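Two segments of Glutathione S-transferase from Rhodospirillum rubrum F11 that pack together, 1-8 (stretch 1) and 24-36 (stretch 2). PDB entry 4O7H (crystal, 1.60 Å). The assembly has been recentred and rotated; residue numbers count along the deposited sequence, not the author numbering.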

# COMPACT_ATOMS: atom_id res chain seq x y z
N MET A 1 -3.15 22.23 18.55
CA MET A 1 -2.34 22.45 17.31
C MET A 1 -2.26 21.13 16.53
O MET A 1 -2.60 20.06 17.05
CB MET A 1 -0.92 22.89 17.63
CG MET A 1 -0.03 21.83 18.26
SD MET A 1 1.70 22.38 18.48
CE MET A 1 2.27 22.44 16.79
N ARG A 2 -1.79 21.22 15.31
CA ARG A 2 -1.67 20.02 14.43
C ARG A 2 -0.84 18.97 15.11
O ARG A 2 0.20 19.26 15.68
CB ARG A 2 -0.99 20.47 13.14
CG ARG A 2 -0.72 19.40 12.13
CD ARG A 2 -0.00 19.90 10.89
NE ARG A 2 -0.69 20.92 10.14
CZ ARG A 2 -0.29 22.19 9.99
NH1 ARG A 2 0.82 22.61 10.54
NH2 ARG A 2 -0.99 23.00 9.24
N ARG A 3 -1.26 17.70 15.03
CA ARG A 3 -0.60 16.62 15.78
C ARG A 3 -0.46 15.38 14.92
O ARG A 3 -1.32 15.10 14.05
CB ARG A 3 -1.44 16.28 16.99
CG ARG A 3 -1.17 15.02 17.73
CD ARG A 3 -2.41 14.91 18.65
NE ARG A 3 -2.25 15.93 19.69
CZ ARG A 3 -2.64 15.78 20.93
NH1 ARG A 3 -3.31 14.69 21.26
NH2 ARG A 3 -2.34 16.69 21.83
N LEU A 4 0.63 14.68 15.15
CA LEU A 4 0.87 13.39 14.49
C LEU A 4 1.06 12.30 15.54
O LEU A 4 1.99 12.33 16.38
CB LEU A 4 2.12 13.48 13.58
CG LEU A 4 2.35 12.20 12.81
CD1 LEU A 4 1.32 12.10 11.70
CD2 LEU A 4 3.77 12.08 12.31
N TYR A 5 0.17 11.32 15.51
CA TYR A 5 0.35 10.10 16.26
C TYR A 5 1.33 9.21 15.53
O TYR A 5 1.13 8.87 14.32
CB TYR A 5 -0.99 9.38 16.50
CG TYR A 5 -1.93 10.11 17.43
CD1 TYR A 5 -2.80 11.09 16.96
CD2 TYR A 5 -1.90 9.87 18.79
CE1 TYR A 5 -3.63 11.79 17.80
CE2 TYR A 5 -2.72 10.56 19.65
CZ TYR A 5 -3.56 11.52 19.16
OH TYR A 5 -4.43 12.23 20.02
N HIS A 6 2.38 8.80 16.23
CA HIS A 6 3.45 8.07 15.58
C HIS A 6 4.11 7.08 16.55
O HIS A 6 3.85 7.09 17.77
CB HIS A 6 4.51 9.05 15.04
CG HIS A 6 5.50 9.49 16.07
ND1 HIS A 6 6.79 9.00 16.11
CD2 HIS A 6 5.40 10.39 17.07
CE1 HIS A 6 7.43 9.54 17.13
NE2 HIS A 6 6.61 10.40 17.73
N HIS A 7 5.01 6.28 16.03
CA HIS A 7 6.01 5.63 16.85
C HIS A 7 7.24 5.41 16.04
O HIS A 7 7.19 5.35 14.80
CB HIS A 7 5.52 4.38 17.58
CG HIS A 7 5.12 3.25 16.72
ND1 HIS A 7 6.03 2.47 16.04
CD2 HIS A 7 3.91 2.66 16.53
CE1 HIS A 7 5.40 1.48 15.42
NE2 HIS A 7 4.11 1.57 15.71
N GLY A 8 8.37 5.31 16.71
CA GLY A 8 9.65 5.24 16.03
C GLY A 8 9.86 4.01 15.20
O GLY A 8 10.73 4.03 14.31
N ARG A 24 7.52 22.32 5.79
CA ARG A 24 7.61 23.40 6.79
C ARG A 24 6.31 23.53 7.62
O ARG A 24 5.83 24.64 7.94
CB ARG A 24 7.95 24.70 6.12
CG ARG A 24 9.44 24.86 5.92
CD ARG A 24 10.07 23.92 4.93
NE ARG A 24 11.50 24.25 4.66
CZ ARG A 24 12.21 23.67 3.70
NH1 ARG A 24 13.48 24.04 3.45
NH2 ARG A 24 11.68 22.70 2.98
N LEU A 25 5.73 22.38 7.95
CA LEU A 25 4.51 22.33 8.72
C LEU A 25 4.81 21.97 10.14
O LEU A 25 5.34 20.89 10.42
CB LEU A 25 3.52 21.32 8.10
CG LEU A 25 3.17 21.57 6.66
CD1 LEU A 25 2.35 20.42 6.12
CD2 LEU A 25 2.34 22.87 6.59
N ASP A 26 4.44 22.84 11.06
CA ASP A 26 4.67 22.56 12.45
C ASP A 26 3.66 21.48 12.93
O ASP A 26 2.55 21.42 12.47
CB ASP A 26 4.46 23.83 13.26
CG ASP A 26 5.47 24.92 12.91
OD1 ASP A 26 6.63 24.60 12.59
OD2 ASP A 26 5.07 26.11 12.94
N TYR A 27 4.09 20.66 13.86
CA TYR A 27 3.24 19.67 14.46
C TYR A 27 3.76 19.20 15.80
O TYR A 27 4.96 19.24 16.08
CB TYR A 27 3.03 18.45 13.52
CG TYR A 27 4.26 17.61 13.42
CD1 TYR A 27 5.34 18.01 12.61
CD2 TYR A 27 4.42 16.43 14.17
CE1 TYR A 27 6.48 17.23 12.52
CE2 TYR A 27 5.56 15.66 14.10
CZ TYR A 27 6.59 16.06 13.29
OH TYR A 27 7.71 15.29 13.25
N GLU A 28 2.84 18.69 16.62
CA GLU A 28 3.17 18.04 17.86
C GLU A 28 3.25 16.53 17.66
O GLU A 28 2.27 15.90 17.20
CB GLU A 28 2.11 18.33 18.92
CG GLU A 28 2.37 17.62 20.25
CD GLU A 28 1.27 17.91 21.29
OE1 GLU A 28 0.23 18.55 20.97
OE2 GLU A 28 1.46 17.44 22.43
N ALA A 29 4.39 15.95 17.96
CA ALA A 29 4.57 14.50 17.83
C ALA A 29 4.06 13.81 19.06
O ALA A 29 4.52 14.13 20.19
CB ALA A 29 6.03 14.12 17.62
N VAL A 30 3.14 12.87 18.86
CA VAL A 30 2.55 12.13 19.97
C VAL A 30 2.74 10.63 19.79
O VAL A 30 2.31 10.05 18.79
CB VAL A 30 1.05 12.43 20.09
CG1 VAL A 30 0.43 11.68 21.27
CG2 VAL A 30 0.84 13.93 20.21
N ILE A 31 3.44 9.99 20.71
CA ILE A 31 3.70 8.58 20.62
C ILE A 31 2.45 7.77 20.96
O ILE A 31 1.79 8.03 21.98
CB ILE A 31 4.84 8.14 21.56
CG1 ILE A 31 6.11 8.90 21.18
CG2 ILE A 31 5.01 6.63 21.51
CD1 ILE A 31 7.27 8.89 22.18
N GLU A 32 2.14 6.83 20.09
CA GLU A 32 1.20 5.77 20.40
C GLU A 32 1.86 4.43 20.18
O GLU A 32 2.30 4.10 19.06
CB GLU A 32 -0.06 5.84 19.54
CG GLU A 32 -1.08 4.74 19.85
CD GLU A 32 -1.81 4.89 21.20
OE1 GLU A 32 -1.77 5.99 21.77
OE2 GLU A 32 -2.36 3.86 21.72
N GLU A 33 1.95 3.63 21.24
CA GLU A 33 2.45 2.28 21.14
C GLU A 33 1.32 1.34 20.76
O GLU A 33 0.54 0.90 21.62
CB GLU A 33 3.09 1.88 22.50
CG GLU A 33 4.16 2.89 22.93
CD GLU A 33 4.91 2.49 24.21
OE1 GLU A 33 4.27 2.03 25.18
OE2 GLU A 33 6.15 2.67 24.25
N THR A 34 1.20 1.04 19.46
CA THR A 34 0.01 0.39 18.94
C THR A 34 -0.07 -1.10 19.31
O THR A 34 -1.10 -1.75 19.09
CB THR A 34 -0.09 0.57 17.41
OG1 THR A 34 1.18 0.26 16.79
CG2 THR A 34 -0.39 2.03 17.10
N TRP A 35 1.02 -1.59 19.88
CA TRP A 35 1.11 -2.95 20.39
C TRP A 35 0.43 -3.06 21.75
O TRP A 35 0.29 -4.16 22.28
CB TRP A 35 2.60 -3.42 20.45
CG TRP A 35 3.62 -2.47 21.14
CD1 TRP A 35 4.01 -2.51 22.46
CD2 TRP A 35 4.39 -1.40 20.54
NE1 TRP A 35 4.94 -1.52 22.72
CE2 TRP A 35 5.21 -0.84 21.57
CE3 TRP A 35 4.49 -0.88 19.25
CZ2 TRP A 35 6.08 0.23 21.34
CZ3 TRP A 35 5.34 0.19 19.03
CH2 TRP A 35 6.13 0.74 20.07
N ILE A 36 0.01 -1.93 22.32
CA ILE A 36 -0.74 -1.89 23.56
C ILE A 36 -2.15 -1.36 23.25
O ILE A 36 -2.32 -0.18 22.91
CB ILE A 36 -0.07 -0.96 24.59
CG1 ILE A 36 1.32 -1.48 24.97
CG2 ILE A 36 -0.95 -0.81 25.84
CD1 ILE A 36 2.12 -0.50 25.81
O HOH W 1 2.58 24.98 10.37

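The most regular part of the contact is the backbone ladder, and its bonds are among the shortest. Glu 28 N donates to Arg 2 O (2.9 Å), Leu 4 N to Glu 28 O (2.9 Å), Val 30 N to Leu 4 O (2.8 Å), His 6 N to Val 30 O (2.8 Å) and Glu 32 N to His 6 O (2.9 Å). Each of Glu 28 and Val 30 uses both its N and its O across the gap, and Leu 4 and His 6 do the same in return, the staggered pattern of parallel strands. CA-H...O contacts fill in between, as from Tyr 5 CA to Val 30 O at 3.2 Å.

Before the ladder begins, Arg 2 extends the pairing with its side chain. Its NH1 donates to Asp 26 O at 2.9 Å, near the guanidinium plane, and also to a water at 3.0 Å from NH1; that water accepts from Asp 26 N, 2.9 Å from its oxygen. One arginine thus reaches both backbone polar atoms of Asp 26, one directly and one through water, with Leu 25 CB over a face.

The only salt bridge between the two stretches joins Arg 3 to Glu 28, at a rather long 3.3 Å from Arg 3 NH2 to Glu 28 OE1. The two residues are bridge partners in neighbouring parallel strands, so their side chains leave the same face of the sheet, and both run out through t, t for chi1 and chi2. The pairing is not the whole use of the arginine: its NH1 donates to Tyr 5 OH at 3.0 Å, two residues along its own strand, while Val 30 CG2 lies over one face of the guanidinium and comes within 3.4 Å of Arg 3 CG. Charge is satisfied at the edge of the group, and a methyl lies over one flat side.

Past the strands, the edge of Trp 35 points toward the face of His 7, with ring centroids 5.0 Å apart and planes at 73°. Glu 32 O and Thr 34 OG1 lie at the edge of the imidazole, so the ring has polar atoms at its edge, near its plane, and the edge of an aromatic ring over one face.

Packing follows the alternation of the strands. On the face of Arg 3 and Glu 28, Tyr 5 CE2 meets Val 30 CG1 at 3.7 Å. On the other, Leu 4 CB rests 3.8 Å from Tyr 27 CD2, and His 6 NE2 lies 3.8 Å from both Ala 29 CB and Ile 31 CG1.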